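PDB 3EO7: putative Nitroreductase from Anabaena variabilis ATCC 29413, which binds flavin mononucleotide and is probably an FMN-dependent oxidoreductase of the nitroreductase family. Local coordinates for residues P226-A231 and L270-H275; D301-P306 and L379-I384; T160-I165 and L235-L240. All coordinates share one frame; numbering follows the deposited sequence.

Contact 1: residues P226-A231 and L270-H275; sequences PLQEGA and LLKYFH
K272 sets CG anti to its carbonyl carbon (chi1 -67°) and runs fully extended from there. H275 sets CG anti to its backbone N (chi1 -175°). Both leave one flank of helix 270-276, K272 toward the turn before strand 229-239 and H275 toward the start of the strand itself. K272 NZ, the tip of the chain, donates a hydrogen bond to L227 O at 2.7 Å. The bond is short but comes from above the carbonyl plane, 37° out of it. The last methylenes lie alongside, K272 CE being 2.9 Å from L227 O. One turn further along the helix, the H275 ring reaches G230, with NE2 4.1 Å from G230 CA. A side chain on G230 would point at this ring, and a CB there would clash with NE2. One water lies at the ring edge, in plane, 2.8 Å from H275 NE2. It donates to A231 O, also at 2.8 Å. The other ring nitrogen, ND1, is hydrogen-bonded to Y182 OH of helix 181-202, which probably holds the ring in this rotation. Polar links to backbone oxygens thus pin the helix to the strand entry, and the lysine charge probably polarises the L227 carbonyl.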
loop_
_atom_site.group_PDB
_atom_site.type_symbol
_atom_site.label_atom_id
_atom_site.label_comp_id
_atom_site.label_asym_id
_atom_site.label_seq_id
_atom_site.Cartn_x
_atom_site.Cartn_y
_atom_site.Cartn_z
ATOM N N PRO A 226 7.248 -15.335 14.356
ATOM C CA PRO A 226 5.929 -15.006 13.843
ATOM C C PRO A 226 4.934 -14.346 14.806
ATOM O O PRO A 226 3.870 -13.915 14.374
ATOM C CB PRO A 226 5.408 -16.344 13.315
ATOM C CG PRO A 226 6.053 -17.313 14.031
ATOM C CD PRO A 226 7.445 -16.790 14.410
ATOM N N LEU A 227 5.267 -14.277 16.091
ATOM C CA LEU A 227 4.445 -13.503 17.012
ATOM C C LEU A 227 4.809 -12.021 16.911
ATOM O O LEU A 227 4.029 -11.182 17.352
ATOM C CB LEU A 227 4.609 -13.933 18.478
ATOM C CG LEU A 227 4.038 -15.275 18.885
ATOM C CD1 LEU A 227 4.215 -15.465 20.430
ATOM C CD2 LEU A 227 2.598 -15.387 18.440
ATOM N N GLN A 228 5.992 -11.702 16.376
ATOM C CA GLN A 228 6.432 -10.318 16.268
ATOM C C GLN A 228 6.423 -9.780 14.846
ATOM O O GLN A 228 6.302 -8.568 14.643
ATOM C CB GLN A 228 7.839 -10.137 16.868
ATOM C CG GLN A 228 7.925 -10.594 18.332
ATOM C CD GLN A 228 6.903 -9.893 19.234
ATOM O OE1 GLN A 228 6.676 -8.686 19.095
ATOM N NE2 GLN A 228 6.268 -10.649 20.151
ATOM N N GLU A 229 6.514 -10.672 13.855
ATOM C CA GLU A 229 6.694 -10.219 12.480
ATOM C C GLU A 229 6.135 -11.263 11.552
ATOM O O GLU A 229 6.157 -12.447 11.863
ATOM C CB GLU A 229 8.184 -10.008 12.224
ATOM C CG GLU A 229 8.552 -9.374 10.905
ATOM C CD GLU A 229 10.062 -9.223 10.700
ATOM O OE1 GLU A 229 10.856 -9.421 11.702
ATOM O OE2 GLU A 229 10.484 -8.917 9.544
ATOM N N GLY A 230 5.531 -10.832 10.452
ATOM C CA GLY A 230 5.015 -11.802 9.491
ATOM C C GLY A 230 4.976 -11.277 8.076
ATOM O O GLY A 230 4.631 -10.125 7.830
ATOM N N ALA A 231 5.364 -12.137 7.150
ATOM C CA ALA A 231 5.319 -11.840 5.731
ATOM C C ALA A 231 3.882 -11.573 5.265
ATOM O O ALA A 231 2.963 -12.317 5.617
ATOM C CB ALA A 231 5.891 -13.031 4.953
ATOM N N LEU A 270 -6.483 -9.193 19.779
ATOM C CA LEU A 270 -7.145 -9.419 18.525
ATOM C C LEU A 270 -6.269 -9.304 17.288
ATOM O O LEU A 270 -6.450 -10.077 16.339
ATOM C CB LEU A 270 -8.350 -8.472 18.442
ATOM C CG LEU A 270 -9.224 -8.593 17.202
ATOM C CD1 LEU A 270 -9.887 -9.935 17.100
ATOM C CD2 LEU A 270 -10.255 -7.427 17.243
ATOM N N LEU A 271 -5.333 -8.359 17.270
ATOM C CA LEU A 271 -4.440 -8.192 16.117
ATOM C C LEU A 271 -3.661 -9.489 15.822
ATOM O O LEU A 271 -3.690 -9.985 14.694
ATOM C CB LEU A 271 -3.425 -7.064 16.364
ATOM C CG LEU A 271 -2.529 -6.728 15.156
ATOM C CD1 LEU A 271 -2.093 -5.268 15.195
ATOM C CD2 LEU A 271 -1.316 -7.646 15.045
ATOM N N LYS A 272 -2.986 -10.056 16.819
ATOM C CA LYS A 272 -2.191 -11.263 16.557
ATOM C C LYS A 272 -3.088 -12.464 16.271
ATOM O O LYS A 272 -2.770 -13.288 15.391
ATOM C CB LYS A 272 -1.172 -11.549 17.660
ATOM C CG LYS A 272 -0.087 -10.480 17.715
ATOM C CD LYS A 272 1.044 -10.840 18.685
ATOM C CE LYS A 272 2.013 -9.684 18.888
ATOM N NZ LYS A 272 3.181 -10.051 19.675
ATOM N N TYR A 273 -4.194 -12.565 17.011
ATOM C CA TYR A 273 -5.170 -13.592 16.724
ATOM C C TYR A 273 -5.556 -13.496 15.236
ATOM O O TYR A 273 -5.510 -14.487 14.486
ATOM C CB TYR A 273 -6.404 -13.464 17.623
ATOM C CG TYR A 273 -7.415 -14.565 17.343
ATOM C CD1 TYR A 273 -8.377 -14.417 16.351
ATOM C CD2 TYR A 273 -7.408 -15.746 18.079
ATOM C CE1 TYR A 273 -9.268 -15.424 16.068
ATOM C CE2 TYR A 273 -8.318 -16.738 17.817
ATOM C CZ TYR A 273 -9.240 -16.586 16.771
ATOM O OH TYR A 273 -10.163 -17.577 16.504
ATOM N N PHE A 274 -5.903 -12.290 14.786
ATOM C CA PHE A 274 -6.365 -12.124 13.414
ATOM C C PHE A 274 -5.290 -12.492 12.375
ATOM O O PHE A 274 -5.587 -13.215 11.403
ATOM C CB PHE A 274 -6.891 -10.716 13.208
ATOM C CG PHE A 274 -7.540 -10.500 11.881
ATOM C CD1 PHE A 274 -8.526 -11.350 11.414
ATOM C CD2 PHE A 274 -7.219 -9.385 11.126
ATOM C CE1 PHE A 274 -9.142 -11.125 10.171
ATOM C CE2 PHE A 274 -7.860 -9.141 9.904
ATOM C CZ PHE A 274 -8.798 -10.033 9.421
ATOM N N HIS A 275 -4.061 -12.088 12.623
ATOM C CA HIS A 275 -2.984 -12.414 11.688
ATOM C C HIS A 275 -2.776 -13.928 11.617
ATOM O O HIS A 275 -2.632 -14.484 10.538
ATOM C CB HIS A 275 -1.661 -11.744 12.039
ATOM C CG HIS A 275 -0.613 -11.986 11.014
ATOM N ND1 HIS A 275 -0.616 -11.341 9.792
ATOM C CD2 HIS A 275 0.405 -12.883 10.972
ATOM C CE1 HIS A 275 0.369 -11.829 9.050
ATOM N NE2 HIS A 275 1.021 -12.740 9.756
HETATM O O HOH W 1 2.585 -14.044 7.792
#

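Contact 2: residues D301-P306 and L379-I384; sequences DKYNFP and LIETFI
A bridging water is gripped by two hydrogen bonds: it accepts from K302 N and donates to E381 OE2, each at 2.8 Å. It ties loop 301-306 to strand 381-390, over which the loop is laid, in the mixed sheet of the second nitroreductase-family region. E381 OE1 is bonded to Y398 OH. E381 bends at chi2 (-59°), which turns its carboxylate toward the loop. K302 crosses it at about a right angle, and K302 CB and CD lie against E381 OE2, at 3.3 and 3.6 Å. The lysine end goes elsewhere: NZ forms a salt bridge with E499, which also bonds Y303 OH. K302 NZ stays 5.0 Å from E381 OE2, so its charge would probably still steady the carboxylate a little. Y303 turns its ring edge to E381, with CE2 near CG, and the ring and carboxylate planes stand 87° apart. K302 CG lies over one face of that ring, offset toward its rim. Further along, F383 receives two aromatic neighbours from the loop. Y398 joins them, meeting F305 edge-to-face. Y303 CD2 comes to 4.2 Å from F383 CZ, and F305 CE2 to 4.4 Å from F383 CE2.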
loop_
_atom_site.group_PDB
_atom_site.type_symbol
_atom_site.label_atom_id
_atom_site.label_comp_id
_atom_site.label_asym_id
_atom_site.label_seq_id
_atom_site.Cartn_x
_atom_site.Cartn_y
_atom_site.Cartn_z
ATOM N N ASP A 301 -18.448 -1.494 -14.274
ATOM C CA ASP A 301 -18.293 -0.959 -12.929
ATOM C C ASP A 301 -19.476 -1.451 -12.097
ATOM O O ASP A 301 -20.593 -1.573 -12.597
ATOM C CB ASP A 301 -18.207 0.558 -12.984
ATOM C CG ASP A 301 -16.980 1.039 -13.778
ATOM O OD1 ASP A 301 -15.855 0.775 -13.348
ATOM O OD2 ASP A 301 -17.188 1.660 -14.819
ATOM N N LYS A 302 -19.234 -1.727 -10.819
ATOM C CA LYS A 302 -20.246 -2.317 -9.950
ATOM C C LYS A 302 -21.549 -1.550 -9.844
ATOM O O LYS A 302 -22.605 -2.149 -9.918
ATOM C CB LYS A 302 -19.685 -2.516 -8.552
ATOM C CG LYS A 302 -20.648 -3.159 -7.566
ATOM C CD LYS A 302 -19.900 -3.424 -6.243
ATOM C CE LYS A 302 -20.761 -3.941 -5.188
ATOM N NZ LYS A 302 -19.931 -4.236 -3.988
ATOM N N TYR A 303 -21.480 -0.233 -9.647
ATOM C CA TYR A 303 -22.707 0.564 -9.447
ATOM C C TYR A 303 -23.061 1.384 -10.675
ATOM O O TYR A 303 -22.389 2.340 -10.992
ATOM C CB TYR A 303 -22.529 1.487 -8.247
ATOM C CG TYR A 303 -22.419 0.741 -6.939
ATOM C CD1 TYR A 303 -23.547 0.131 -6.374
ATOM C CD2 TYR A 303 -21.212 0.625 -6.272
ATOM C CE1 TYR A 303 -23.476 -0.548 -5.173
ATOM C CE2 TYR A 303 -21.129 -0.062 -5.065
ATOM C CZ TYR A 303 -22.271 -0.652 -4.522
ATOM O OH TYR A 303 -22.209 -1.355 -3.345
ATOM N N ASN A 304 -24.144 1.034 -11.347
ATOM C CA ASN A 304 -24.493 1.739 -12.541
ATOM C C ASN A 304 -24.967 3.171 -12.269
ATOM O O ASN A 304 -24.696 4.070 -13.080
ATOM C CB ASN A 304 -25.591 0.989 -13.309
ATOM C CG ASN A 304 -25.099 -0.331 -13.902
ATOM O OD1 ASN A 304 -23.947 -0.447 -14.335
ATOM N ND2 ASN A 304 -25.992 -1.317 -13.961
ATOM N N PHE A 305 -25.716 3.366 -11.175
ATOM C CA PHE A 305 -26.361 4.686 -10.905
ATOM C C PHE A 305 -26.881 5.288 -12.230
ATOM O O PHE A 305 -26.527 6.423 -12.607
ATOM C CB PHE A 305 -25.390 5.653 -10.183
ATOM C CG PHE A 305 -24.993 5.212 -8.822
ATOM C CD1 PHE A 305 -25.931 5.130 -7.798
ATOM C CD2 PHE A 305 -23.683 4.915 -8.526
ATOM C CE1 PHE A 305 -25.551 4.717 -6.518
ATOM C CE2 PHE A 305 -23.307 4.503 -7.262
ATOM C CZ PHE A 305 -24.238 4.393 -6.267
ATOM N N PRO A 306 -27.762 4.554 -12.937
ATOM C CA PRO A 306 -28.123 4.967 -14.313
ATOM C C PRO A 306 -28.909 6.273 -14.455
ATOM O O PRO A 306 -28.891 6.888 -15.516
ATOM C CB PRO A 306 -28.984 3.808 -14.804
ATOM C CG PRO A 306 -29.538 3.201 -13.579
ATOM C CD PRO A 306 -28.492 3.333 -12.528
ATOM N N LEU A 379 -12.566 -5.831 -5.937
ATOM C CA LEU A 379 -13.196 -5.798 -4.643
ATOM C C LEU A 379 -13.291 -4.379 -4.043
ATOM O O LEU A 379 -13.873 -4.204 -2.980
ATOM C CB LEU A 379 -12.429 -6.694 -3.680
ATOM C CG LEU A 379 -12.215 -8.151 -4.114
ATOM C CD1 LEU A 379 -11.431 -8.910 -3.046
ATOM C CD2 LEU A 379 -13.562 -8.819 -4.393
ATOM N N ILE A 380 -12.664 -3.410 -4.700
ATOM C CA ILE A 380 -12.573 -2.062 -4.158
ATOM C C ILE A 380 -13.368 -1.076 -5.017
ATOM O O ILE A 380 -13.286 -1.093 -6.251
ATOM C CB ILE A 380 -11.104 -1.631 -4.077
ATOM C CG1 ILE A 380 -10.400 -2.437 -2.955
ATOM C CG2 ILE A 380 -10.963 -0.107 -3.816
ATOM C CD1 ILE A 380 -9.005 -2.365 -3.054
ATOM N N GLU A 381 -14.182 -0.272 -4.356
ATOM C CA GLU A 381 -14.925 0.779 -5.013
ATOM C C GLU A 381 -14.357 2.127 -4.569
ATOM O O GLU A 381 -13.746 2.259 -3.497
ATOM C CB GLU A 381 -16.396 0.651 -4.683
ATOM C CG GLU A 381 -17.049 -0.641 -5.184
ATOM C CD GLU A 381 -16.950 -0.822 -6.668
ATOM O OE1 GLU A 381 -17.061 0.179 -7.419
ATOM O OE2 GLU A 381 -16.775 -1.980 -7.112
ATOM N N THR A 382 -14.598 3.146 -5.403
ATOM C CA THR A 382 -14.074 4.466 -5.159
ATOM C C THR A 382 -15.209 5.487 -5.177
ATOM O O THR A 382 -15.998 5.520 -6.125
ATOM C CB THR A 382 -13.003 4.840 -6.208
ATOM O OG1 THR A 382 -11.938 3.867 -6.186
ATOM C CG2 THR A 382 -12.497 6.304 -5.964
ATOM N N PHE A 383 -15.312 6.267 -4.104
ATOM C CA PHE A 383 -16.278 7.387 -3.992
ATOM C C PHE A 383 -15.489 8.630 -3.688
ATOM O O PHE A 383 -14.491 8.572 -2.954
ATOM C CB PHE A 383 -17.334 7.153 -2.906
ATOM C CG PHE A 383 -18.222 5.974 -3.203
ATOM C CD1 PHE A 383 -17.788 4.668 -2.943
ATOM C CD2 PHE A 383 -19.469 6.165 -3.804
ATOM C CE1 PHE A 383 -18.610 3.567 -3.252
ATOM C CE2 PHE A 383 -20.286 5.058 -4.105
ATOM C CZ PHE A 383 -19.827 3.768 -3.830
ATOM N N ILE A 384 -15.907 9.750 -4.269
ATOM C CA ILE A 384 -15.188 10.984 -4.074
ATOM C C ILE A 384 -16.091 12.072 -3.537
ATOM O O ILE A 384 -17.115 12.403 -4.149
ATOM C CB ILE A 384 -14.527 11.481 -5.402
ATOM C CG1 ILE A 384 -13.779 10.312 -6.079
ATOM C CG2 ILE A 384 -13.617 12.663 -5.138
ATOM C CD1 ILE A 384 -12.917 10.709 -7.300
HETATM O O HOH W 2 -16.587 -1.883 -9.860
#

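Contact 3: residues T160-I165 and L235-L240; sequences TQLAII and LPLADL
Three backbone hydrogen bonds join strands 162-169 and 229-239 as antiparallel neighbours in a sheet of the first nitroreductase-family region. I164 and L235 form a hydrogen-bonded pair: L235 N gives to I164 O at 2.7 Å, nearly along the C=O axis, and I164 N gives back to L235 O. L237 N meets L162 O almost straight, at 177°, in the carbonyl plane. A163 and P236 form the non-hydrogen-bonded pair between them, and their CA atoms come to 3.8 Å. A163 CA also makes a CH...O contact with L235 O at 3.3 Å. L237 is the most covered side chain. Its CD1 touches both CG1 and CD1 of I164, each at 4.0 Å, and its CB faces L162 CD2. L162 takes the crowded first torsion (chi1 74°), with CG between backbone N and carbonyl carbon, which brings its branch beside L237. Further out, V113 of strand 109-115 backs L162, and Y205 of strand 205-207 touches L162 and L237. An alanine in place of L162 would remove both methyl branches and would probably loosen the packing against L237 and Y205. Before the strand, T160 OG1 lies against P236 CB (3.5 Å) and T160 CG2 against A238. A bond from T160 OG1 to A156 O probably positions the threonine. A water accepts from Q161 N and donates to L237 O at 2.6 Å.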
loop_
_atom_site.group_PDB
_atom_site.type_symbol
_atom_site.label_atom_id
_atom_site.label_comp_id
_atom_site.label_asym_id
_atom_site.label_seq_id
_atom_site.Cartn_x
_atom_site.Cartn_y
_atom_site.Cartn_z
ATOM N N THR A 160 12.670 -16.138 -12.328
ATOM C CA THR A 160 13.390 -15.071 -11.656
ATOM C C THR A 160 14.531 -15.551 -10.763
ATOM O O THR A 160 14.637 -16.741 -10.448
ATOM C CB THR A 160 12.380 -14.219 -10.857
ATOM O OG1 THR A 160 11.661 -15.065 -9.946
ATOM C CG2 THR A 160 11.412 -13.511 -11.828
ATOM N N GLN A 161 15.373 -14.590 -10.383
ATOM C CA GLN A 161 16.585 -14.828 -9.617
ATOM C C GLN A 161 16.631 -14.133 -8.254
ATOM O O GLN A 161 17.551 -14.376 -7.457
ATOM C CB GLN A 161 17.775 -14.332 -10.462
ATOM C CG GLN A 161 17.808 -14.959 -11.836
ATOM C CD GLN A 161 18.165 -16.414 -11.763
ATOM O OE1 GLN A 161 19.042 -16.800 -10.984
ATOM N NE2 GLN A 161 17.495 -17.248 -12.583
ATOM N N LEU A 162 15.693 -13.221 -8.026
ATOM C CA LEU A 162 15.573 -12.578 -6.739
ATOM C C LEU A 162 14.122 -12.168 -6.498
ATOM O O LEU A 162 13.345 -12.036 -7.414
ATOM C CB LEU A 162 16.513 -11.383 -6.582
ATOM C CG LEU A 162 16.242 -10.062 -7.290
ATOM C CD1 LEU A 162 17.243 -9.039 -6.750
ATOM C CD2 LEU A 162 16.354 -10.220 -8.786
ATOM N N ALA A 163 13.804 -11.980 -5.238
ATOM C CA ALA A 163 12.479 -11.597 -4.800
ATOM C C ALA A 163 12.593 -10.680 -3.608
ATOM O O ALA A 163 13.515 -10.791 -2.783
ATOM C CB ALA A 163 11.645 -12.843 -4.388
ATOM N N ILE A 164 11.649 -9.767 -3.529
ATOM C CA ILE A 164 11.472 -8.995 -2.317
ATOM C C ILE A 164 10.397 -9.721 -1.511
ATOM O O ILE A 164 9.436 -10.246 -2.065
ATOM C CB ILE A 164 10.997 -7.546 -2.637
ATOM C CG1 ILE A 164 12.211 -6.710 -3.043
ATOM C CG2 ILE A 164 10.350 -6.875 -1.402
ATOM C CD1 ILE A 164 11.861 -5.263 -3.582
ATOM N N ILE A 165 10.553 -9.738 -0.196
ATOM C CA ILE A 165 9.475 -10.156 0.674
ATOM C C ILE A 165 9.266 -8.986 1.618
ATOM O O ILE A 165 10.239 -8.454 2.193
ATOM C CB ILE A 165 9.746 -11.467 1.440
ATOM C CG1 ILE A 165 10.030 -12.611 0.439
ATOM C CG2 ILE A 165 8.553 -11.760 2.382
ATOM C CD1 ILE A 165 10.346 -13.970 1.125
ATOM N N LEU A 235 7.280 -10.946 -3.614
ATOM C CA LEU A 235 7.385 -10.319 -4.934
ATOM C C LEU A 235 8.649 -10.689 -5.701
ATOM O O LEU A 235 9.661 -10.009 -5.600
ATOM C CB LEU A 235 7.268 -8.772 -4.833
ATOM C CG LEU A 235 6.063 -8.166 -4.111
ATOM C CD1 LEU A 235 6.380 -7.821 -2.678
ATOM C CD2 LEU A 235 5.589 -6.902 -4.837
ATOM N N PRO A 236 8.591 -11.769 -6.475
ATOM C CA PRO A 236 9.693 -11.987 -7.395
ATOM C C PRO A 236 9.898 -10.763 -8.275
ATOM O O PRO A 236 8.923 -10.119 -8.704
ATOM C CB PRO A 236 9.225 -13.175 -8.263
ATOM C CG PRO A 236 8.204 -13.837 -7.476
ATOM C CD PRO A 236 7.576 -12.831 -6.572
ATOM N N LEU A 237 11.166 -10.441 -8.522
ATOM C CA LEU A 237 11.542 -9.312 -9.342
ATOM C C LEU A 237 12.040 -9.794 -10.698
ATOM O O LEU A 237 13.132 -10.364 -10.792
ATOM C CB LEU A 237 12.626 -8.499 -8.652
ATOM C CG LEU A 237 12.226 -7.829 -7.344
ATOM C CD1 LEU A 237 13.440 -7.037 -6.809
ATOM C CD2 LEU A 237 10.992 -6.946 -7.486
ATOM N N ALA A 238 11.239 -9.552 -11.736
ATOM C CA ALA A 238 11.574 -9.967 -13.105
ATOM C C ALA A 238 12.374 -8.888 -13.799
ATOM O O ALA A 238 11.892 -7.750 -13.905
ATOM C CB ALA A 238 10.293 -10.230 -13.898
ATOM N N ASP A 239 13.533 -9.272 -14.320
ATOM C CA ASP A 239 14.423 -8.370 -15.015
ATOM C C ASP A 239 13.956 -8.246 -16.466
ATOM O O ASP A 239 14.155 -9.155 -17.272
ATOM C CB ASP A 239 15.829 -8.929 -14.966
ATOM C CG ASP A 239 16.847 -8.012 -15.601
ATOM O OD1 ASP A 239 16.460 -7.047 -16.290
ATOM O OD2 ASP A 239 18.050 -8.297 -15.429
ATOM N N LEU A 240 13.328 -7.130 -16.783
ATOM C CA LEU A 240 12.784 -6.925 -18.109
ATOM C C LEU A 240 13.850 -6.796 -19.210
ATOM O O LEU A 240 13.533 -6.854 -20.406
ATOM C CB LEU A 240 11.813 -5.733 -18.112
ATOM C CG LEU A 240 10.589 -5.845 -17.205
ATOM C CD1 LEU A 240 9.789 -4.566 -17.314
ATOM C CD2 LEU A 240 9.708 -7.092 -17.508
HETATM O O HOH W 3 15.106 -11.954 -11.554
#

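In the fold
Contact 3 is fully buried and lies inside a sheet. Contacts 1 and 2 are only partly buried and join a sheet strand to a helix and to a loop. Contacts 1 and 3 share strand 229-239, using its two ends, and they touch where A231 CB packs on I165 CG2 at 3.9 Å. Contact 2 uses a strand of the other nitroreductase-family region, and its nearest atoms are about 13 Å from contact 1 and about 15 Å from contact 3. Chemistry follows place. Regular backbone bonding and aliphatic packing hold contact 3. A lysine, a histidine and water hold contact 1. Contact 2 has no direct hydrogen bond between its segments and relies on a water bridge and aromatic rings.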